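Local coordinates for CBS domain-containing protein (Thermoplasma acidophilum DSM 1728, PDB 1PVM) that is of unknown function but pairs two CBS domains with a zinc-ribbon-like domain that binds a metal ion through four cysteines, at residues V75-R78 against L79-K83; R59-I62 against K63-P67; R129-S132 against R133-T137. One frame throughout, in Å; residues are numbered along the deposited sequence.

Contact 1 of 3, residues V75-R78 against L79-K83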
loop_
_atom_site.group_PDB
_atom_site.type_symbol
_atom_site.label_atom_id
_atom_site.label_comp_id
_atom_site.label_asym_id
_atom_site.label_seq_id
_atom_site.Cartn_x
_atom_site.Cartn_y
_atom_site.Cartn_z
ATOM N N VAL B 75 15.385 -9.631 6.377
ATOM C CA VAL B 75 14.575 -10.430 5.471
ATOM C C VAL B 75 14.804 -10.093 4.005
ATOM O O VAL B 75 14.566 -8.962 3.581
ATOM C CB VAL B 75 13.076 -10.242 5.766
ATOM C CG1 VAL B 75 12.247 -11.062 4.779
ATOM C CG2 VAL B 75 12.770 -10.654 7.210
ATOM N N PRO B 76 15.284 -11.068 3.211
ATOM C CA PRO B 76 15.521 -10.827 1.782
ATOM C C PRO B 76 14.164 -10.773 1.082
ATOM O O PRO B 76 13.256 -11.535 1.426
ATOM C CB PRO B 76 16.357 -12.036 1.364
ATOM C CG PRO B 76 15.839 -13.123 2.254
ATOM C CD PRO B 76 15.708 -12.428 3.596
ATOM N N ILE B 77 14.018 -9.886 0.099
ATOM C CA ILE B 77 12.731 -9.746 -0.573
ATOM C C ILE B 77 12.212 -10.985 -1.302
ATOM O O ILE B 77 11.021 -11.064 -1.607
ATOM C CB ILE B 77 12.720 -8.522 -1.525
ATOM C CG1 ILE B 77 13.811 -8.639 -2.588
ATOM C CG2 ILE B 77 12.921 -7.245 -0.707
ATOM C CD1 ILE B 77 13.814 -7.480 -3.583
ATOM N N ARG B 78 13.083 -11.958 -1.571
ATOM C CA ARG B 78 12.650 -13.193 -2.233
ATOM C C ARG B 78 11.564 -13.875 -1.393
ATOM O O ARG B 78 10.705 -14.580 -1.922
ATOM C CB ARG B 78 13.836 -14.143 -2.427
ATOM C CG ARG B 78 14.561 -14.488 -1.141
ATOM C CD ARG B 78 15.962 -15.029 -1.407
ATOM N NE ARG B 78 15.940 -16.322 -2.082
ATOM C CZ ARG B 78 17.023 -16.930 -2.560
ATOM N NH1 ARG B 78 18.214 -16.356 -2.440
ATOM N NH2 ARG B 78 16.913 -18.116 -3.150
ATOM N N LEU B 79 11.601 -13.651 -0.082
ATOM C CA LEU B 79 10.622 -14.246 0.825
ATOM C C LEU B 79 9.333 -13.437 0.899
ATOM O O LEU B 79 8.352 -13.877 1.490
ATOM C CB LEU B 79 11.204 -14.343 2.238
ATOM C CG LEU B 79 12.448 -15.211 2.434
ATOM C CD1 LEU B 79 12.872 -15.171 3.890
ATOM C CD2 LEU B 79 12.147 -16.637 2.006
ATOM N N VAL B 80 9.340 -12.261 0.284
ATOM C CA VAL B 80 8.198 -11.352 0.342
ATOM C C VAL B 80 7.490 -11.090 -0.984
ATOM O O VAL B 80 6.262 -11.015 -1.034
ATOM C CB VAL B 80 8.654 -9.993 0.932
ATOM C CG1 VAL B 80 7.475 -9.049 1.081
ATOM C CG2 VAL B 80 9.332 -10.222 2.276
ATOM N N MET B 81 8.273 -10.947 -2.049
ATOM C CA MET B 81 7.757 -10.648 -3.382
ATOM C C MET B 81 6.671 -11.580 -3.895
ATOM O O MET B 81 6.558 -12.726 -3.463
ATOM C CB MET B 81 8.902 -10.695 -4.381
ATOM C CG MET B 81 9.432 -12.108 -4.587
ATOM S SD MET B 81 10.958 -12.134 -5.518
ATOM C CE MET B 81 11.953 -11.094 -4.485
ATOM N N ARG B 82 5.868 -11.077 -4.827
ATOM C CA ARG B 82 4.853 -11.904 -5.462
ATOM C C ARG B 82 5.681 -12.769 -6.412
ATOM O O ARG B 82 6.485 -12.246 -7.186
ATOM C CB ARG B 82 3.881 -11.062 -6.298
ATOM C CG ARG B 82 3.165 -9.951 -5.549
ATOM C CD ARG B 82 2.495 -10.476 -4.309
ATOM N NE ARG B 82 1.507 -9.549 -3.771
ATOM C CZ ARG B 82 0.824 -9.779 -2.657
ATOM N NH1 ARG B 82 1.034 -10.896 -1.975
ATOM N NH2 ARG B 82 -0.083 -8.907 -2.235
ATOM N N LYS B 83 5.504 -14.082 -6.357
ATOM C CA LYS B 83 6.255 -14.968 -7.235
ATOM C C LYS B 83 5.416 -16.192 -7.582
ATOM O O LYS B 83 4.680 -16.695 -6.739
ATOM C CB LYS B 83 7.572 -15.387 -6.567
ATOM C CG LYS B 83 7.435 -16.157 -5.258
ATOM C CD LYS B 83 8.822 -16.400 -4.649
ATOM C CE LYS B 83 8.758 -17.186 -3.344
ATOM N NZ LYS B 83 10.105 -17.272 -2.698
HETATM O O HOH W 1 7.765 -14.532 -1.834
#

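Contact 2 of 3, residues R59-I62 against K63-P67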
loop_
_atom_site.group_PDB
_atom_site.type_symbol
_atom_site.label_atom_id
_atom_site.label_comp_id
_atom_site.label_asym_id
_atom_site.label_seq_id
_atom_site.Cartn_x
_atom_site.Cartn_y
_atom_site.Cartn_z
ATOM N N ARG B 59 1.588 -4.107 -0.763
ATOM C CA ARG B 59 0.768 -5.149 -0.170
ATOM C C ARG B 59 1.586 -6.404 0.141
ATOM O O ARG B 59 1.361 -7.045 1.168
ATOM C CB ARG B 59 -0.416 -5.483 -1.094
ATOM C CG ARG B 59 -1.440 -6.451 -0.496
ATOM C CD ARG B 59 -1.956 -5.982 0.856
ATOM N NE ARG B 59 -2.633 -4.691 0.775
ATOM C CZ ARG B 59 -3.846 -4.506 0.261
ATOM N NH1 ARG B 59 -4.534 -5.532 -0.222
ATOM N NH2 ARG B 59 -4.368 -3.286 0.230
ATOM N N SER B 60 2.543 -6.752 -0.720
ATOM C CA SER B 60 3.350 -7.947 -0.458
ATOM C C SER B 60 4.109 -7.775 0.866
ATOM O O SER B 60 4.274 -8.726 1.623
ATOM C CB SER B 60 4.333 -8.226 -1.613
ATOM O OG SER B 60 5.382 -7.273 -1.689
ATOM N N ILE B 61 4.550 -6.553 1.144
ATOM C CA ILE B 61 5.270 -6.268 2.382
ATOM C C ILE B 61 4.332 -6.359 3.591
ATOM O O ILE B 61 4.690 -6.918 4.631
ATOM C CB ILE B 61 5.917 -4.864 2.307
ATOM C CG1 ILE B 61 6.992 -4.870 1.218
ATOM C CG2 ILE B 61 6.501 -4.473 3.648
ATOM C CD1 ILE B 61 7.496 -3.502 0.821
ATOM N N ILE B 62 3.122 -5.822 3.451
ATOM C CA ILE B 62 2.142 -5.851 4.536
ATOM C C ILE B 62 1.660 -7.278 4.830
ATOM O O ILE B 62 1.508 -7.676 5.994
ATOM C CB ILE B 62 0.904 -4.973 4.196
ATOM C CG1 ILE B 62 1.316 -3.505 4.041
ATOM C CG2 ILE B 62 -0.162 -5.127 5.271
ATOM C CD1 ILE B 62 1.973 -2.895 5.258
ATOM N N LYS B 63 1.439 -8.054 3.774
ATOM C CA LYS B 63 0.938 -9.422 3.915
ATOM C C LYS B 63 1.986 -10.487 4.211
ATOM O O LYS B 63 1.720 -11.434 4.951
ATOM C CB LYS B 63 0.188 -9.841 2.641
ATOM C CG LYS B 63 -1.125 -9.114 2.375
ATOM C CD LYS B 63 -2.260 -9.632 3.249
ATOM C CE LYS B 63 -2.577 -11.094 2.963
ATOM N NZ LYS B 63 -3.755 -11.580 3.746
ATOM N N ARG B 64 3.175 -10.337 3.640
ATOM C CA ARG B 64 4.196 -11.355 3.813
ATOM C C ARG B 64 5.436 -10.987 4.609
ATOM O O ARG B 64 6.176 -11.872 5.033
ATOM C CB ARG B 64 4.573 -11.891 2.434
ATOM C CG ARG B 64 3.339 -12.309 1.647
ATOM C CD ARG B 64 3.671 -12.701 0.227
ATOM N NE ARG B 64 3.363 -14.105 -0.021
ATOM C CZ ARG B 64 4.009 -15.124 0.535
ATOM N NH1 ARG B 64 5.008 -14.898 1.377
ATOM N NH2 ARG B 64 3.659 -16.370 0.245
ATOM N N PHE B 65 5.684 -9.699 4.817
ATOM C CA PHE B 65 6.845 -9.317 5.612
ATOM C C PHE B 65 6.485 -9.010 7.064
ATOM O O PHE B 65 7.036 -9.608 7.982
ATOM C CB PHE B 65 7.558 -8.094 5.044
ATOM C CG PHE B 65 8.524 -7.477 6.015
ATOM C CD1 PHE B 65 9.715 -8.122 6.336
ATOM C CD2 PHE B 65 8.211 -6.288 6.666
ATOM C CE1 PHE B 65 10.579 -7.593 7.295
ATOM C CE2 PHE B 65 9.064 -5.753 7.625
ATOM C CZ PHE B 65 10.250 -6.407 7.939
ATOM N N ILE B 66 5.572 -8.070 7.272
ATOM C CA ILE B 66 5.204 -7.696 8.631
ATOM C C ILE B 66 4.852 -8.893 9.529
ATOM O O ILE B 66 5.315 -8.966 10.665
ATOM C CB ILE B 66 4.037 -6.679 8.640
ATOM C CG1 ILE B 66 4.433 -5.409 7.871
ATOM C CG2 ILE B 66 3.672 -6.315 10.073
ATOM C CD1 ILE B 66 5.559 -4.604 8.492
ATOM N N PRO B 67 4.046 -9.852 9.031
ATOM C CA PRO B 67 3.685 -11.008 9.865
ATOM C C PRO B 67 4.842 -11.891 10.348
ATOM O O PRO B 67 4.666 -12.683 11.272
ATOM C CB PRO B 67 2.695 -11.770 8.987
ATOM C CG PRO B 67 2.044 -10.665 8.185
ATOM C CD PRO B 67 3.248 -9.840 7.792
#

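Contact 3 of 3, residues R129-S132 against R133-T137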
loop_
_atom_site.group_PDB
_atom_site.type_symbol
_atom_site.label_atom_id
_atom_site.label_comp_id
_atom_site.label_asym_id
_atom_site.label_seq_id
_atom_site.Cartn_x
_atom_site.Cartn_y
_atom_site.Cartn_z
ATOM N N ARG B 129 -7.053 5.695 -16.563
ATOM C CA ARG B 129 -7.361 6.667 -17.610
ATOM C C ARG B 129 -8.186 6.063 -18.742
ATOM O O ARG B 129 -8.755 6.793 -19.561
ATOM C CB ARG B 129 -6.073 7.243 -18.203
ATOM C CG ARG B 129 -5.217 8.037 -17.238
ATOM C CD ARG B 129 -4.254 8.931 -17.996
ATOM N NE ARG B 129 -3.439 9.748 -17.103
ATOM C CZ ARG B 129 -2.445 9.274 -16.362
ATOM N NH1 ARG B 129 -2.138 7.982 -16.407
ATOM N NH2 ARG B 129 -1.756 10.091 -15.574
ATOM N N TYR B 130 -8.263 4.734 -18.782
ATOM C CA TYR B 130 -8.985 4.049 -19.848
ATOM C C TYR B 130 -10.132 3.143 -19.417
ATOM O O TYR B 130 -11.126 3.020 -20.126
ATOM C CB TYR B 130 -7.990 3.241 -20.683
ATOM C CG TYR B 130 -6.817 4.080 -21.125
ATOM C CD1 TYR B 130 -5.679 4.198 -20.332
ATOM C CD2 TYR B 130 -6.884 4.831 -22.300
ATOM C CE1 TYR B 130 -4.637 5.050 -20.689
ATOM C CE2 TYR B 130 -5.851 5.686 -22.669
ATOM C CZ TYR B 130 -4.734 5.793 -21.861
ATOM O OH TYR B 130 -3.722 6.650 -22.221
ATOM N N LEU B 131 -9.992 2.509 -18.261
ATOM C CA LEU B 131 -11.017 1.605 -17.759
ATOM C C LEU B 131 -12.324 2.297 -17.404
ATOM O O LEU B 131 -12.359 3.498 -17.133
ATOM C CB LEU B 131 -10.512 0.875 -16.512
ATOM C CG LEU B 131 -9.295 -0.036 -16.644
ATOM C CD1 LEU B 131 -9.029 -0.708 -15.301
ATOM C CD2 LEU B 131 -9.550 -1.085 -17.723
ATOM N N SER B 132 -13.396 1.515 -17.391
ATOM C CA SER B 132 -14.706 2.028 -17.027
ATOM C C SER B 132 -14.710 2.197 -15.511
ATOM O O SER B 132 -13.882 1.611 -14.811
ATOM C CB SER B 132 -15.799 1.029 -17.429
ATOM O OG SER B 132 -15.724 -0.154 -16.646
ATOM N N ARG B 133 -15.637 3.002 -15.006
ATOM C CA ARG B 133 -15.754 3.229 -13.573
ATOM C C ARG B 133 -15.910 1.895 -12.839
ATOM O O ARG B 133 -15.248 1.647 -11.830
ATOM C CB ARG B 133 -16.957 4.134 -13.297
ATOM C CG ARG B 133 -17.623 3.926 -11.947
ATOM C CD ARG B 133 -18.873 4.778 -11.838
ATOM N NE ARG B 133 -18.532 6.191 -11.948
ATOM C CZ ARG B 133 -19.416 7.182 -11.963
ATOM N NH1 ARG B 133 -20.714 6.919 -11.875
ATOM N NH2 ARG B 133 -18.997 8.436 -12.063
ATOM N N ALA B 134 -16.786 1.038 -13.357
ATOM C CA ALA B 134 -17.041 -0.261 -12.750
ATOM C C ALA B 134 -15.808 -1.165 -12.745
ATOM O O ALA B 134 -15.579 -1.909 -11.787
ATOM C CB ALA B 134 -18.183 -0.952 -13.475
ATOM N N SER B 135 -15.013 -1.113 -13.805
ATOM C CA SER B 135 -13.831 -1.956 -13.869
ATOM C C SER B 135 -12.809 -1.530 -12.809
ATOM O O SER B 135 -12.146 -2.373 -12.192
ATOM C CB SER B 135 -13.218 -1.891 -15.263
ATOM O OG SER B 135 -12.204 -2.864 -15.400
ATOM N N ILE B 136 -12.696 -0.221 -12.598
ATOM C CA ILE B 136 -11.772 0.322 -11.605
ATOM C C ILE B 136 -12.213 -0.115 -10.207
ATOM O O ILE B 136 -11.393 -0.544 -9.399
ATOM C CB ILE B 136 -11.724 1.869 -11.677
ATOM C CG1 ILE B 136 -11.085 2.299 -12.998
ATOM C CG2 ILE B 136 -10.941 2.439 -10.496
ATOM C CD1 ILE B 136 -11.251 3.785 -13.304
ATOM N N THR B 137 -13.508 -0.007 -9.927
ATOM C CA THR B 137 -14.045 -0.416 -8.631
ATOM C C THR B 137 -13.799 -1.918 -8.423
ATOM O O THR B 137 -13.464 -2.360 -7.318
ATOM C CB THR B 137 -15.556 -0.114 -8.554
ATOM O OG1 THR B 137 -15.761 1.286 -8.760
ATOM C CG2 THR B 137 -16.122 -0.505 -7.200
#

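Contact 1 of 3, residues V75-R78 against L79-K83
Lys83 reaches back over the turn to Arg78, its ammonium NZ standing 2.9 Å from the backbone O of Arg78 and above that carbonyl's plane. The chain gets there by staying extended beyond CG (chi2, chi3 and chi4 all near 180°), a span that suits lysine. A water gives a second proton to Arg78 O and another to Met81 O, so Arg78 O is gripped twice, by the ammonium and the water. Ile77 O is also shared: Met81 N meets it at 2.8 Å almost in line with the carbonyl, while Val80 N comes from above the carbonyl plane at the same 2.8 Å. Pro76 O takes Leu79 N at 3.1 Å. The bonds from Leu79 N and Val80 N are the i to i+3 bonds of a short 3-10 turn; that from Met81 N is a wider i to i+4 bond.

Apolar groups fill in around this frame. Val75 CG1 meets Val80 CG2 at 3.9 Å, the two branched side chains crossing at about a right angle. The ring of Pro76 lies against Leu79, with Pro76 CD 4.0 Å from Leu79 CD1.

Further out, Lys83 NZ has a salt bridge to Glu184, and the guanidinium of Arg78 makes a cation-pi contact with Trp24. Were Lys83 an alanine, Glu184 would probably lose this salt-bridge partner and Arg78 O one of its donors. Ile77 and Met81 pack on strands 42-46 and 52-57, Val80 on strand 52-57 and helix 58-65. The whole is a 3-10 turn in the loop joining helix 58-65 to strand 87-89 of a CBS-pair protein, packed on the first of its three-stranded sheets.

Contact 2 of 3, residues R59-I62 against K63-P67
Ile61 O is held by two donors of the next turn: Ile66 N, 3.0 Å away and almost in line with the carbonyl, and Phe65 N, also at 3.0 Å but above its plane. The first spans five residues, the pi-type spacing, and the second four. Earlier turns keep the alpha pattern, Lys63 N meeting Arg59 O at 2.8 Å and Arg64 N meeting Ser60 O. The widened turn comes just before Pro67, which has no N-H to give; its ring carbon CD instead rests 3.3 Å from Ile62 O. That oxygen accepts from Asn36 of the second subunit.

Helix 58-65 follows the last strand of the first CBS motif's sheet, and its sides serve different neighbours. Phe65, with CG turned away from its own N (chi1 165°), brings CD2 within 3.9 Å of Ile61 CG2; both side chains also pack on helix 28-38, where bulky apolar groups belong. Arg59 and Lys63 run side by side, Arg59 CD 3.6 Å from Lys63 CG, so that the aliphatic stems lie against each other. Bends at chi2 and chi3 in Arg59 lead its guanidinium to a salt bridge with Glu58 of the second subunit, while Phe65 and Ile66 pack on Ile66 and Phe65 of that chain.

Contact 3 of 3, residues R129-S132 against R133-T137
The backbone runs extended through Leu131 and Ser132 (psi 158° and 161°) and then coils into helix 133-145, whose first turn is closed by Ile136 N bonding to Ser132 O at 3.1 Å. Ser132 is the N-cap. Its OG, placed between its own N and carbonyl carbon (chi1 68°), accepts from Ser135 N at 3.1 Å with an N-H...O angle of 151°, supplying an acceptor that the helix itself cannot offer to its first turn. A small hydroxyl suits this post because it reaches the amide from a short stem; the same OG lies 3.3 Å from Ser135 CB.

On the buried side Leu131 CB touches Ile136 CG1 at 3.8 Å, and Leu131 CD1 lies beside the hydroxyl of Ser135 at 3.8 Å. Leucine before the cap (N') and isoleucine one turn into the helix (N4) thus form a hydrophobic staple across the helix start, while Ser132 and Arg133 are exposed.

Arg133 gives a hydrogen bond to Leu131 O of the second subunit, and Leu131 O in turn accepts from Arg133 of that chain. Within its own chain, the loop through Leu131 and the first turn of helix 133-145 both rest on helix 94-104, Leu131 meeting Val94 and Ala98, and Ser135 meeting Ala98.

Contacts 1 and 2 are neighbours, their centres 9 Å apart, and they touch directly: Val80 CG1 lies 3.3 Å from Ser60 O, and Arg82 NH2 packs on Arg59 CG at the same 3.3 Å. The loop of contact 1 therefore runs against the helix of contact 2. Contact 3 stands apart, its centre about 30 Å from that of contact 1 and about 27 Å from that of contact 2, yet contacts 2 and 3 both meet the second subunit. The four-cysteine metal site, occupied here by mercury, is nearest the first pair: the side chain of Lys83 is about 10 Å from the ion, and that of Arg64 about 12 Å.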